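Local atomic coordinates of tannase (Fusobacterium nucleatum subsp. nucleatum ATCC 25586, PDB entry 6YQ4), a protein that probably hydrolyses the galloyl esters of gallotannins, detoxifying them, with an alpha/beta-hydrolase fold, and binds a magnesium ion. Residues Trp221-Val226 against Ile443-Ser448; Gly255-Asp260 against Gly347-Ser352; Pro41-Tyr46 against Arg119-Asp124; Pro76-Gly81 against Lys86-Gly91. All coordinates share one frame; numbering follows the deposited sequence. Where two conformers were deposited one is given.

Contact 1. Residues Trp221-Val226 against Ile443-Ser448; sequences WMYNGV and IDKDTS
The backbones come closest at Met222 and Ser448, CA to CA 6.7 Å, where the end of helix 212-223 meets the loop between strand 435-439 and helix 450-461. In this alpha/beta-hydrolase fold the loop carries Asp444, probably the acid of a Ser-His-Asp triad, whose OD2 bonds to His476. Met222 bends its thioether over the serine hydroxyl. Its CG is anti to the backbone N (chi1 -156°). Met222 CE is placed 3.0 Å from Ser448 OG, an unusually short and doubtful value. Met222 SD lies 3.3 Å from Ser448 OG. Ser448 OG also caps a backbone N just past its segment, at the turn into the next helix. Met222 CG packs on one face of the Tyr223 ring, toward its rim. The phenol end of Tyr223 crosses the extended Lys445 chain, with Tyr223 OH 3.4 Å from Lys445 CG. The ammonium of Lys445 reaches on to Asp348 O. A water in the plane of the Tyr223 ring, at its edge, is hydrogen-bonded to Tyr223 OH at 2.8 Å and donates to Asp444 O at 3.0 Å. Asp444 is held in an Asx turn: its OD1 accepts from Asp446 N at 2.9 Å, nearly straight at 158°.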
loop_
_atom_site.group_PDB
_atom_site.type_symbol
_atom_site.label_atom_id
_atom_site.label_comp_id
_atom_site.label_asym_id
_atom_site.label_seq_id
_atom_site.Cartn_x
_atom_site.Cartn_y
_atom_site.Cartn_z
ATOM N N TRP A 221 15.626 -12.540 5.744
ATOM C CA TRP A 221 16.448 -12.870 4.589
ATOM C C TRP A 221 17.280 -11.666 4.148
ATOM O O TRP A 221 18.507 -11.750 4.035
ATOM C CB TRP A 221 15.562 -13.377 3.454
ATOM C CG TRP A 221 16.338 -13.612 2.221
ATOM C CD1 TRP A 221 17.213 -14.624 1.984
ATOM C CD2 TRP A 221 16.340 -12.791 1.058
ATOM N NE1 TRP A 221 17.767 -14.491 0.732
ATOM C CE2 TRP A 221 17.250 -13.366 0.145
ATOM C CE3 TRP A 221 15.688 -11.607 0.709
ATOM C CZ2 TRP A 221 17.495 -12.814 -1.105
ATOM C CZ3 TRP A 221 15.936 -11.065 -0.538
ATOM C CH2 TRP A 221 16.829 -11.669 -1.431
ATOM N N MET A 222 16.633 -10.521 3.947
ATOM C CA MET A 222 17.368 -9.302 3.618
ATOM C C MET A 222 18.322 -8.862 4.740
ATOM O O MET A 222 19.501 -8.591 4.491
ATOM C CB MET A 222 16.386 -8.190 3.286
ATOM C CG MET A 222 16.990 -7.117 2.409
ATOM S SD MET A 222 15.847 -6.428 1.211
ATOM C CE MET A 222 15.392 -7.924 0.398
ATOM N N TYR A 223 17.846 -8.774 5.984
ATOM C CA TYR A 223 18.565 -8.001 6.992
ATOM C C TYR A 223 19.200 -8.840 8.105
ATOM O O TYR A 223 19.621 -8.285 9.127
ATOM C CB TYR A 223 17.629 -6.938 7.573
ATOM C CG TYR A 223 17.305 -5.879 6.567
ATOM C CD1 TYR A 223 16.034 -5.784 6.020
ATOM C CD2 TYR A 223 18.287 -4.998 6.114
ATOM C CE1 TYR A 223 15.737 -4.835 5.058
ATOM C CE2 TYR A 223 17.991 -4.043 5.121
ATOM C CZ TYR A 223 16.717 -3.975 4.611
ATOM O OH TYR A 223 16.398 -3.039 3.659
ATOM N N ASN A 224 19.289 -10.155 7.938
ATOM C CA ASN A 224 20.032 -10.971 8.887
ATOM C C ASN A 224 21.479 -10.495 8.977
ATOM O O ASN A 224 22.127 -10.216 7.963
ATOM C CB ASN A 224 19.992 -12.436 8.456
ATOM C CG ASN A 224 20.615 -13.355 9.465
ATOM O OD1 ASN A 224 21.647 -13.967 9.203
ATOM N ND2 ASN A 224 19.986 -13.474 10.624
ATOM N N GLY A 225 21.982 -10.399 10.201
ATOM C CA GLY A 225 23.332 -9.952 10.451
ATOM C C GLY A 225 23.461 -8.479 10.767
ATOM O O GLY A 225 24.493 -8.067 11.299
ATOM N N VAL A 226 22.448 -7.677 10.446
ATOM C CA VAL A 226 22.413 -6.270 10.826
ATOM C C VAL A 226 21.802 -6.224 12.225
ATOM O O VAL A 226 20.585 -6.277 12.387
ATOM C CB VAL A 226 21.622 -5.433 9.817
ATOM C CG1 VAL A 226 21.788 -3.926 10.102
ATOM C CG2 VAL A 226 22.052 -5.780 8.382
ATOM N N ILE A 443 16.194 3.143 0.087
ATOM C CA ILE A 443 16.560 3.155 1.501
ATOM C C ILE A 443 15.333 2.977 2.397
ATOM O O ILE A 443 15.365 3.347 3.566
ATOM C CB ILE A 443 17.345 4.421 1.897
ATOM C CG1 ILE A 443 16.499 5.683 1.740
ATOM C CG2 ILE A 443 18.643 4.515 1.145
ATOM C CD1 ILE A 443 17.162 6.918 2.266
ATOM N N ASP A 444 14.255 2.409 1.857
ATOM C CA ASP A 444 13.036 2.123 2.610
ATOM C C ASP A 444 13.189 0.788 3.332
ATOM O O ASP A 444 13.240 -0.275 2.701
ATOM C CB ASP A 444 11.836 2.097 1.667
ATOM C CG ASP A 444 10.499 2.006 2.395
ATOM O OD1 ASP A 444 10.433 1.484 3.534
ATOM O OD2 ASP A 444 9.502 2.481 1.812
ATOM N N LYS A 445 13.229 0.830 4.662
ATOM C CA LYS A 445 13.378 -0.388 5.440
ATOM C C LYS A 445 12.153 -0.662 6.298
ATOM O O LYS A 445 12.232 -1.453 7.236
ATOM C CB LYS A 445 14.636 -0.323 6.293
ATOM C CG LYS A 445 15.897 -0.154 5.456
ATOM C CD LYS A 445 17.139 -0.110 6.358
ATOM C CE LYS A 445 18.403 0.044 5.540
ATOM N NZ LYS A 445 19.487 0.620 6.382
ATOM N N ASP A 446 11.006 -0.061 5.959
ATOM C CA ASP A 446 9.778 -0.407 6.666
ATOM C C ASP A 446 9.306 -1.792 6.291
ATOM O O ASP A 446 8.633 -2.454 7.090
ATOM C CB ASP A 446 8.687 0.621 6.391
ATOM C CG ASP A 446 8.843 1.881 7.264
ATOM O OD1 ASP A 446 9.874 2.592 7.153
ATOM O OD2 ASP A 446 7.929 2.153 8.064
ATOM N N THR A 447 9.644 -2.235 5.083
ATOM C CA THR A 447 9.455 -3.614 4.672
ATOM C C THR A 447 10.593 -3.983 3.735
ATOM O O THR A 447 11.312 -3.120 3.230
ATOM C CB THR A 447 8.098 -3.852 3.996
ATOM O OG1 THR A 447 7.910 -5.255 3.813
ATOM C CG2 THR A 447 8.012 -3.158 2.645
ATOM N N SER A 448 10.774 -5.278 3.553
ATOM C CA SER A 448 11.780 -5.780 2.634
ATOM C C SER A 448 11.454 -5.385 1.195
ATOM O O SER A 448 10.310 -5.491 0.758
ATOM C CB SER A 448 11.842 -7.296 2.759
ATOM O OG SER A 448 12.969 -7.801 2.094
HETATM O O HOH W 1 14.174 -3.031 1.970
#

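Contact 2. Residues Gly255-Asp260 against Gly347-Ser352; sequences GNLTND and GDRMKS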
loop_
_atom_site.group_PDB
_atom_site.type_symbol
_atom_site.label_atom_id
_atom_site.label_comp_id
_atom_site.label_asym_id
_atom_site.label_seq_id
_atom_site.Cartn_x
_atom_site.Cartn_y
_atom_site.Cartn_z
ATOM N N GLY A 255 19.296 0.644 19.431
ATOM C CA GLY A 255 19.950 -0.299 20.308
ATOM C C GLY A 255 20.505 -1.443 19.491
ATOM O O GLY A 255 20.650 -1.335 18.276
ATOM N N ASN A 256 20.797 -2.546 20.175
ATOM C CA ASN A 256 21.365 -3.745 19.580
ATOM C C ASN A 256 20.456 -4.942 19.834
ATOM O O ASN A 256 19.968 -5.135 20.951
ATOM C CB ASN A 256 22.758 -4.019 20.153
ATOM C CG ASN A 256 23.735 -2.899 19.859
ATOM O OD1 ASN A 256 24.276 -2.275 20.768
ATOM N ND2 ASN A 256 23.972 -2.645 18.578
ATOM N N LEU A 257 20.249 -5.752 18.800
ATOM C CA LEU A 257 19.437 -6.958 18.927
ATOM C C LEU A 257 19.939 -7.858 20.055
ATOM O O LEU A 257 21.140 -8.114 20.177
ATOM C CB LEU A 257 19.442 -7.735 17.607
ATOM C CG LEU A 257 18.718 -7.210 16.362
ATOM C CD1 LEU A 257 18.624 -8.309 15.260
ATOM C CD2 LEU A 257 17.343 -6.686 16.728
ATOM N N THR A 258 19.011 -8.353 20.868
ATOM C CA THR A 258 19.384 -9.309 21.894
ATOM C C THR A 258 19.767 -10.639 21.252
ATOM O O THR A 258 19.562 -10.870 20.057
ATOM C CB THR A 258 18.243 -9.522 22.878
ATOM O OG1 THR A 258 17.146 -10.125 22.183
ATOM C CG2 THR A 258 17.812 -8.196 23.457
ATOM N N ASN A 259 20.325 -11.533 22.072
ATOM C CA ASN A 259 20.749 -12.822 21.543
ATOM C C ASN A 259 19.567 -13.643 21.044
ATOM O O ASN A 259 19.679 -14.343 20.031
ATOM C CB ASN A 259 21.533 -13.587 22.595
ATOM C CG ASN A 259 23.013 -13.357 22.468
ATOM O OD1 ASN A 259 23.519 -13.110 21.368
ATOM N ND2 ASN A 259 23.723 -13.450 23.578
ATOM N N ASP A 260 18.426 -13.565 21.738
ATOM C CA ASP A 260 17.240 -14.277 21.278
ATOM C C ASP A 260 16.721 -13.684 19.987
ATOM O O ASP A 260 16.260 -14.412 19.097
ATOM C CB ASP A 260 16.145 -14.246 22.347
ATOM C CG ASP A 260 16.254 -15.396 23.319
ATOM O OD1 ASP A 260 16.696 -16.494 22.906
ATOM O OD2 ASP A 260 15.890 -15.197 24.501
ATOM N N GLY A 347 23.096 0.746 6.124
ATOM C CA GLY A 347 22.455 1.469 7.199
ATOM C C GLY A 347 22.280 0.591 8.431
ATOM O O GLY A 347 22.651 -0.583 8.466
ATOM N N ASP A 348 21.696 1.185 9.470
ATOM C CA ASP A 348 21.149 0.396 10.567
ATOM C C ASP A 348 19.828 -0.209 10.133
ATOM O O ASP A 348 19.085 0.388 9.363
ATOM C CB ASP A 348 20.892 1.257 11.800
ATOM C CG ASP A 348 22.107 1.435 12.663
ATOM O OD1 ASP A 348 23.124 0.723 12.508
ATOM O OD2 ASP A 348 22.031 2.321 13.516
ATOM N N ARG A 349 19.519 -1.388 10.644
ATOM C CA ARG A 349 18.213 -1.980 10.398
ATOM C C ARG A 349 17.143 -1.136 11.083
ATOM O O ARG A 349 17.424 -0.399 12.020
ATOM C CB ARG A 349 18.181 -3.436 10.897
ATOM C CG ARG A 349 17.126 -3.762 11.959
ATOM C CD ARG A 349 17.510 -4.934 12.885
ATOM N NE ARG A 349 18.113 -6.083 12.206
ATOM C CZ ARG A 349 17.485 -7.228 11.932
ATOM N NH1 ARG A 349 18.131 -8.205 11.315
ATOM N NH2 ARG A 349 16.208 -7.399 12.259
ATOM N N MET A 350 15.907 -1.245 10.602
ATOM C CA MET A 350 14.800 -0.510 11.205
ATOM C C MET A 350 13.998 -1.361 12.191
ATOM O O MET A 350 14.077 -1.167 13.402
ATOM C CB MET A 350 13.875 0.014 10.126
ATOM C CG MET A 350 13.016 1.141 10.606
ATOM S SD MET A 350 11.655 1.480 9.509
ATOM C CE MET A 350 10.292 1.651 10.673
ATOM N N LYS A 351 13.200 -2.287 11.687
ATOM C CA LYS A 351 12.368 -3.085 12.567
ATOM C C LYS A 351 13.172 -4.245 13.145
ATOM O O LYS A 351 14.163 -4.695 12.569
ATOM C CB LYS A 351 11.141 -3.596 11.808
ATOM C CG LYS A 351 10.342 -2.487 11.144
ATOM C CD LYS A 351 8.932 -2.911 10.801
ATOM C CE LYS A 351 8.148 -1.721 10.286
ATOM N NZ LYS A 351 6.896 -2.128 9.548
ATOM N N SER A 352 12.737 -4.720 14.315
ATOM C CA SER A 352 13.335 -5.850 15.005
ATOM C C SER A 352 12.529 -7.123 14.764
ATOM O O SER A 352 11.303 -7.071 14.643
ATOM C CB SER A 352 13.424 -5.576 16.509
ATOM O OG SER A 352 14.002 -4.308 16.730
#
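Arg349 NH1, in the guanidinium that Leu257 covers, is gripped by two groups: a salt bridge to Glu220 OE2 and a weak hydrogen bond to Tyr223 O. Arg349 NE donates to Val226 O. The contact belongs to the long insertion between strands 202-206 and 435-439 of the alpha/beta-hydrolase sheet. It joins the end of the small two-stranded antiparallel sheet 228-232/252-256 to the loop after helix 340-344. Leu257, just before helix 259-279, sets one methyl over the face of the charged group. Leu257 CD1 sits above the centre of one guanidinium face, 3.7 Å from Arg349 CZ. The same methyl, Leu257 CD1, is 4.0 Å from both NH1 and NH2 of Arg349. The two side chains cross at about a right angle. Leu257 CG is anti to its carbonyl carbon (chi1 -70°), which directs the branch at the 347-352 loop. There the two methyls go to different partners. The second methyl, Leu257 CD2, lies 4.1 Å from Ser352 CB. The hydroxyl of Ser352 bonds to Arg231 NH1, which also binds Met350 O. Arg349 was deposited in two conformers, and this account holds for one. In it the chain bends at chi3 (-43°), and Arg349 NH2 makes a weak bond to Lys351 O at 3.4 Å.

Contact 3. Residues Pro41-Tyr46 against Arg119-Asp124; sequences PIDKDY and RTLTDD
Leu121 carries the apolar part of the contact with Tyr46. Leu121 CD2 lies 3.9 Å from Tyr46 CD2, and Leu121 CD1 is 4.1 Å from Tyr46 CE2. The two methyls meet the CD2-CE2 side of the ring obliquely. With Leu121 CG anti to the backbone N (chi1 -150°), both methyls are carried to Asp43 and Tyr46. The polar-to-apolar part is Asp43 against the same leucine. Asp43 OD2 approaches Leu121 CD1 to 3.4 Å and Leu121 CG to 3.6 Å. No hydrogen bond joins the two segments; those nearby lie within a segment or go to neighbouring residues. Asp43 OD1 accepts from Asp45 N at 3.0 Å, forming an Asx turn, while Tyr46 N makes a weak bond to Asp43 O. Gln47 OE1 takes the N-H groups of Ile42 and Asp43. In the other segment, the backbone of Leu121 bonds with Ile129. The contact joins the loop between antiparallel strands 26-36 and 48-54 to the loop between strand 110-114 and helix 134-148. The two segments thus meet through van der Waals packing. The leucine methyls would do little to stabilise charge on Asp43 OD2, whereas the Asx turn ties down the other carboxylate oxygen.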
loop_
_atom_site.group_PDB
_atom_site.type_symbol
_atom_site.label_atom_id
_atom_site.label_comp_id
_atom_site.label_asym_id
_atom_site.label_seq_id
_atom_site.Cartn_x
_atom_site.Cartn_y
_atom_site.Cartn_z
ATOM N N PRO A 41 -24.348 2.313 7.236
ATOM C CA PRO A 41 -22.994 2.536 7.763
ATOM C C PRO A 41 -22.884 2.172 9.235
ATOM O O PRO A 41 -23.832 2.315 10.009
ATOM C CB PRO A 41 -22.773 4.038 7.545
ATOM C CG PRO A 41 -24.163 4.623 7.502
ATOM C CD PRO A 41 -25.029 3.572 6.874
ATOM N N ILE A 42 -21.700 1.699 9.619
ATOM C CA ILE A 42 -21.440 1.373 11.017
ATOM C C ILE A 42 -20.681 2.528 11.670
ATOM O O ILE A 42 -20.857 2.789 12.869
ATOM C CB ILE A 42 -20.701 0.021 11.158
ATOM C CG1 ILE A 42 -20.318 -0.256 12.617
ATOM C CG2 ILE A 42 -19.479 -0.047 10.259
ATOM C CD1 ILE A 42 -21.498 -0.253 13.596
ATOM N N ASP A 43 -19.870 3.260 10.893
ATOM C CA ASP A 43 -19.235 4.494 11.371
ATOM C C ASP A 43 -19.263 5.543 10.268
ATOM O O ASP A 43 -18.492 5.455 9.313
ATOM C CB ASP A 43 -17.795 4.261 11.835
ATOM C CG ASP A 43 -17.264 5.416 12.705
ATOM O OD1 ASP A 43 -17.542 6.589 12.365
ATOM O OD2 ASP A 43 -16.571 5.161 13.726
ATOM N N LYS A 44 -20.099 6.567 10.422
ATOM C CA LYS A 44 -20.268 7.539 9.351
ATOM C C LYS A 44 -19.125 8.531 9.250
ATOM O O LYS A 44 -19.016 9.209 8.223
ATOM C CB LYS A 44 -21.567 8.320 9.530
ATOM C CG LYS A 44 -22.800 7.508 9.271
ATOM C CD LYS A 44 -24.015 8.383 9.302
ATOM C CE LYS A 44 -24.273 8.914 10.693
ATOM N NZ LYS A 44 -24.718 10.345 10.686
ATOM N N ASP A 45 -18.303 8.677 10.295
ATOM C CA ASP A 45 -17.175 9.600 10.196
ATOM C C ASP A 45 -16.131 9.096 9.214
ATOM O O ASP A 45 -15.395 9.895 8.626
ATOM C CB ASP A 45 -16.523 9.800 11.558
ATOM C CG ASP A 45 -17.485 10.308 12.592
ATOM O OD1 ASP A 45 -17.390 9.833 13.740
ATOM O OD2 ASP A 45 -18.327 11.174 12.258
ATOM N N TYR A 46 -16.052 7.780 9.037
ATOM C CA TYR A 46 -15.029 7.155 8.214
ATOM C C TYR A 46 -15.570 6.594 6.912
ATOM O O TYR A 46 -14.957 6.803 5.869
ATOM C CB TYR A 46 -14.304 6.068 9.023
ATOM C CG TYR A 46 -13.328 6.751 9.944
ATOM C CD1 TYR A 46 -12.144 7.263 9.433
ATOM C CD2 TYR A 46 -13.629 6.993 11.295
ATOM C CE1 TYR A 46 -11.263 7.949 10.220
ATOM C CE2 TYR A 46 -12.735 7.684 12.114
ATOM C CZ TYR A 46 -11.554 8.166 11.558
ATOM O OH TYR A 46 -10.609 8.849 12.289
ATOM N N ARG A 119 -7.962 0.012 12.235
ATOM C CA ARG A 119 -7.815 -1.070 13.195
ATOM C C ARG A 119 -8.161 -0.678 14.630
ATOM O O ARG A 119 -8.481 -1.563 15.426
ATOM C CB ARG A 119 -6.379 -1.623 13.118
ATOM C CG ARG A 119 -5.295 -0.567 13.335
ATOM C CD ARG A 119 -3.955 -1.228 13.256
ATOM N NE ARG A 119 -2.809 -0.334 13.426
ATOM C CZ ARG A 119 -2.384 0.150 14.586
ATOM N NH1 ARG A 119 -3.061 -0.078 15.741
ATOM N NH2 ARG A 119 -1.302 0.920 14.589
ATOM N N THR A 120 -8.122 0.603 14.994
ATOM C CA THR A 120 -8.445 0.982 16.369
ATOM C C THR A 120 -9.906 1.370 16.573
ATOM O O THR A 120 -10.301 1.630 17.710
ATOM C CB THR A 120 -7.556 2.140 16.841
ATOM O OG1 THR A 120 -7.612 3.198 15.886
ATOM C CG2 THR A 120 -6.112 1.694 16.987
ATOM N N LEU A 121 -10.715 1.388 15.525
ATOM C CA LEU A 121 -12.072 1.925 15.603
ATOM C C LEU A 121 -13.011 1.041 16.429
ATOM O O LEU A 121 -13.054 -0.180 16.266
ATOM C CB LEU A 121 -12.618 2.073 14.191
ATOM C CG LEU A 121 -13.629 3.133 13.812
ATOM C CD1 LEU A 121 -13.359 4.473 14.525
ATOM C CD2 LEU A 121 -13.508 3.275 12.291
ATOM N N THR A 122 -13.791 1.661 17.305
ATOM C CA THR A 122 -14.805 0.947 18.076
ATOM C C THR A 122 -16.200 1.477 17.768
ATOM O O THR A 122 -16.380 2.597 17.272
ATOM C CB THR A 122 -14.583 1.033 19.617
ATOM O OG1 THR A 122 -14.589 2.399 20.051
ATOM C CG2 THR A 122 -13.287 0.362 20.045
ATOM N N ASP A 123 -17.182 0.633 18.080
ATOM C CA ASP A 123 -18.585 1.017 18.149
ATOM C C ASP A 123 -18.878 1.671 19.511
ATOM O O ASP A 123 -17.982 1.885 20.337
ATOM C CB ASP A 123 -19.474 -0.207 17.900
ATOM C CG ASP A 123 -19.445 -1.218 19.064
ATOM O OD1 ASP A 123 -18.530 -1.146 19.899
ATOM O OD2 ASP A 123 -20.328 -2.091 19.165
ATOM N N ASP A 124 -20.163 1.969 19.760
ATOM C CA ASP A 124 -20.589 2.575 21.021
ATOM C C ASP A 124 -20.308 1.664 22.210
ATOM O O ASP A 124 -20.012 2.139 23.320
ATOM C CB ASP A 124 -22.091 2.885 20.974
ATOM C CG ASP A 124 -22.406 4.213 20.304
ATOM O OD1 ASP A 124 -23.614 4.520 20.157
ATOM O OD2 ASP A 124 -21.451 4.936 19.923
#

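Contact 4. Residues Pro76-Gly81 against Lys86-Gly91; sequences PNTVGG and KADTVG
The Asp88 carboxylate has the Thr78 methyl standing to one side of its plane, with Thr78 CG2 3.7 Å from both CG and OD2 of Asp88. The Lys86 carbonyl group takes the other branch of the threonine. Thr78 OG1 donates to Lys86 O with a C=O...donor angle of 140°, tilted 17° from the carbonyl plane. Thr78 OG1 to Lys86 O is 2.5 Å, so short that the exact value is doubtful. The third flat group is the Asn77 amide. Asn77 OD1 accepts from Val79 N in the carbonyl plane at 2.9 Å, which makes an Asx turn. Its ND2 donates to Gly168 O. Thr78 is therefore split between two partners. Its hydroxyl lies between the backbone N and the carbonyl carbon and turns to Lys86. Its methyl packs on Asp88, with Thr78 CG2 3.5 Å from Asp88 CB. Two waters bridge the segments. One donates to Pro76 O at 2.7 Å and accepts from Asp88 N at 2.9 Å. The other donates to Asp88 OD2 at 2.7 Å and to Asn77 O at 3.3 Å. Asp88 OD1 also takes a weak bond from Thr89 N. Asp88 O accepts from Asn50 ND2 of strand 48-54. The arrangement is an excursion between parallel strand 73-76 and helix 100-106. In alpha/beta hydrolases the loop after this strand commonly borders the oxyanion hole, and the bond of Asn77 to Gly168 ties it to the probable nucleophile elbow.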
loop_
_atom_site.group_PDB
_atom_site.type_symbol
_atom_site.label_atom_id
_atom_site.label_comp_id
_atom_site.label_asym_id
_atom_site.label_seq_id
_atom_site.Cartn_x
_atom_site.Cartn_y
_atom_site.Cartn_z
ATOM N N PRO A 76 -7.787 8.343 -4.517
ATOM C CA PRO A 76 -6.820 8.238 -3.400
ATOM C C PRO A 76 -7.450 7.888 -2.052
ATOM O O PRO A 76 -8.475 8.448 -1.660
ATOM C CB PRO A 76 -6.200 9.644 -3.337
ATOM C CG PRO A 76 -7.337 10.556 -3.788
ATOM C CD PRO A 76 -8.149 9.750 -4.805
ATOM N N ASN A 77 -6.805 6.975 -1.322
ATOM C CA ASN A 77 -7.132 6.718 0.080
ATOM C C ASN A 77 -6.010 7.238 0.974
ATOM O O ASN A 77 -4.882 7.438 0.524
ATOM C CB ASN A 77 -7.419 5.219 0.338
ATOM C CG ASN A 77 -6.159 4.380 0.558
ATOM O OD1 ASN A 77 -5.516 4.494 1.598
ATOM N ND2 ASN A 77 -5.833 3.481 -0.409
ATOM N N THR A 78 -6.334 7.482 2.249
ATOM C CA THR A 78 -5.409 8.144 3.167
ATOM C C THR A 78 -4.905 7.229 4.276
ATOM O O THR A 78 -4.304 7.719 5.246
ATOM C CB THR A 78 -6.049 9.402 3.785
ATOM O OG1 THR A 78 -7.083 9.044 4.715
ATOM C CG2 THR A 78 -6.634 10.313 2.693
ATOM N N VAL A 79 -5.110 5.919 4.143
ATOM C CA VAL A 79 -4.825 4.965 5.213
ATOM C C VAL A 79 -3.321 4.837 5.434
ATOM O O VAL A 79 -2.536 4.718 4.482
ATOM C CB VAL A 79 -5.443 3.606 4.867
ATOM C CG1 VAL A 79 -4.925 2.509 5.792
ATOM C CG2 VAL A 79 -6.959 3.709 4.862
ATOM N N GLY A 80 -2.912 4.889 6.690
ATOM C CA GLY A 80 -1.567 4.507 7.073
ATOM C C GLY A 80 -1.639 3.675 8.337
ATOM O O GLY A 80 -2.527 3.854 9.175
ATOM N N GLY A 81 -0.708 2.740 8.457
ATOM C CA GLY A 81 -0.664 1.897 9.627
ATOM C C GLY A 81 -1.831 0.947 9.776
ATOM O O GLY A 81 -1.909 0.235 10.785
ATOM N N LYS A 86 -9.407 9.271 7.026
ATOM C CA LYS A 86 -10.510 10.106 6.592
ATOM C C LYS A 86 -10.362 10.426 5.116
ATOM O O LYS A 86 -9.273 10.326 4.542
ATOM C CB LYS A 86 -10.573 11.413 7.406
ATOM C CG LYS A 86 -10.998 11.237 8.849
ATOM C CD LYS A 86 -12.374 11.834 9.102
ATOM C CE LYS A 86 -12.883 11.540 10.528
ATOM N NZ LYS A 86 -12.619 12.646 11.510
ATOM N N ALA A 87 -11.487 10.792 4.500
ATOM C CA ALA A 87 -11.468 11.232 3.116
ATOM C C ALA A 87 -10.510 12.402 2.958
ATOM O O ALA A 87 -10.515 13.343 3.756
ATOM C CB ALA A 87 -12.874 11.639 2.672
ATOM N N ASP A 88 -9.677 12.332 1.929
ATOM C CA ASP A 88 -8.729 13.393 1.643
ATOM C C ASP A 88 -9.460 14.611 1.134
ATOM O O ASP A 88 -10.564 14.517 0.597
ATOM C CB ASP A 88 -7.703 12.952 0.595
ATOM C CG ASP A 88 -6.325 13.505 0.880
ATOM O OD1 ASP A 88 -6.233 14.525 1.602
ATOM O OD2 ASP A 88 -5.337 12.912 0.414
ATOM N N THR A 89 -8.830 15.775 1.311
ATOM C CA THR A 89 -9.363 17.018 0.781
ATOM C C THR A 89 -8.410 17.601 -0.252
ATOM O O THR A 89 -7.248 17.195 -0.375
ATOM C CB THR A 89 -9.624 18.053 1.882
ATOM O OG1 THR A 89 -8.422 18.293 2.627
ATOM C CG2 THR A 89 -10.705 17.549 2.820
ATOM N N VAL A 90 -8.939 18.554 -1.011
ATOM C CA VAL A 90 -8.156 19.289 -1.991
ATOM C C VAL A 90 -7.332 20.330 -1.249
ATOM O O VAL A 90 -7.882 21.163 -0.521
ATOM C CB VAL A 90 -9.069 19.949 -3.033
ATOM C CG1 VAL A 90 -8.279 20.937 -3.898
ATOM C CG2 VAL A 90 -9.787 18.890 -3.868
ATOM N N GLY A 91 -6.012 20.274 -1.415
ATOM C CA GLY A 91 -5.145 21.308 -0.891
ATOM C C GLY A 91 -3.685 21.097 -1.227
ATOM O O GLY A 91 -3.350 20.531 -2.269
HETATM O O HOH W 2 -9.476 9.763 0.498
HETATM O O HOH W 3 -4.487 10.532 -0.553
#

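The contacts form two touching pairs. Contacts 1 and 2 have centres about 10 Å apart, and contact 2 is nested inside the loop closed by contact 1. Side chains of contact 1 and of contact 2 each bond to backbone carbonyls of the other. Contacts 3 and 4 have centres about 16 Å apart, with contact 4 nested inside contact 3. Arg119 NE probably bonds to Gly81 O at 2.8 Å, and Tyr46 packs on Lys86. The pairs do not touch; nearest atoms of contacts 1 and 4 are about 9 Å apart. Contact 1 holds the probable triad acid, and contact 4 adjoins the probable nucleophile elbow. All four lie away from the magnesium site.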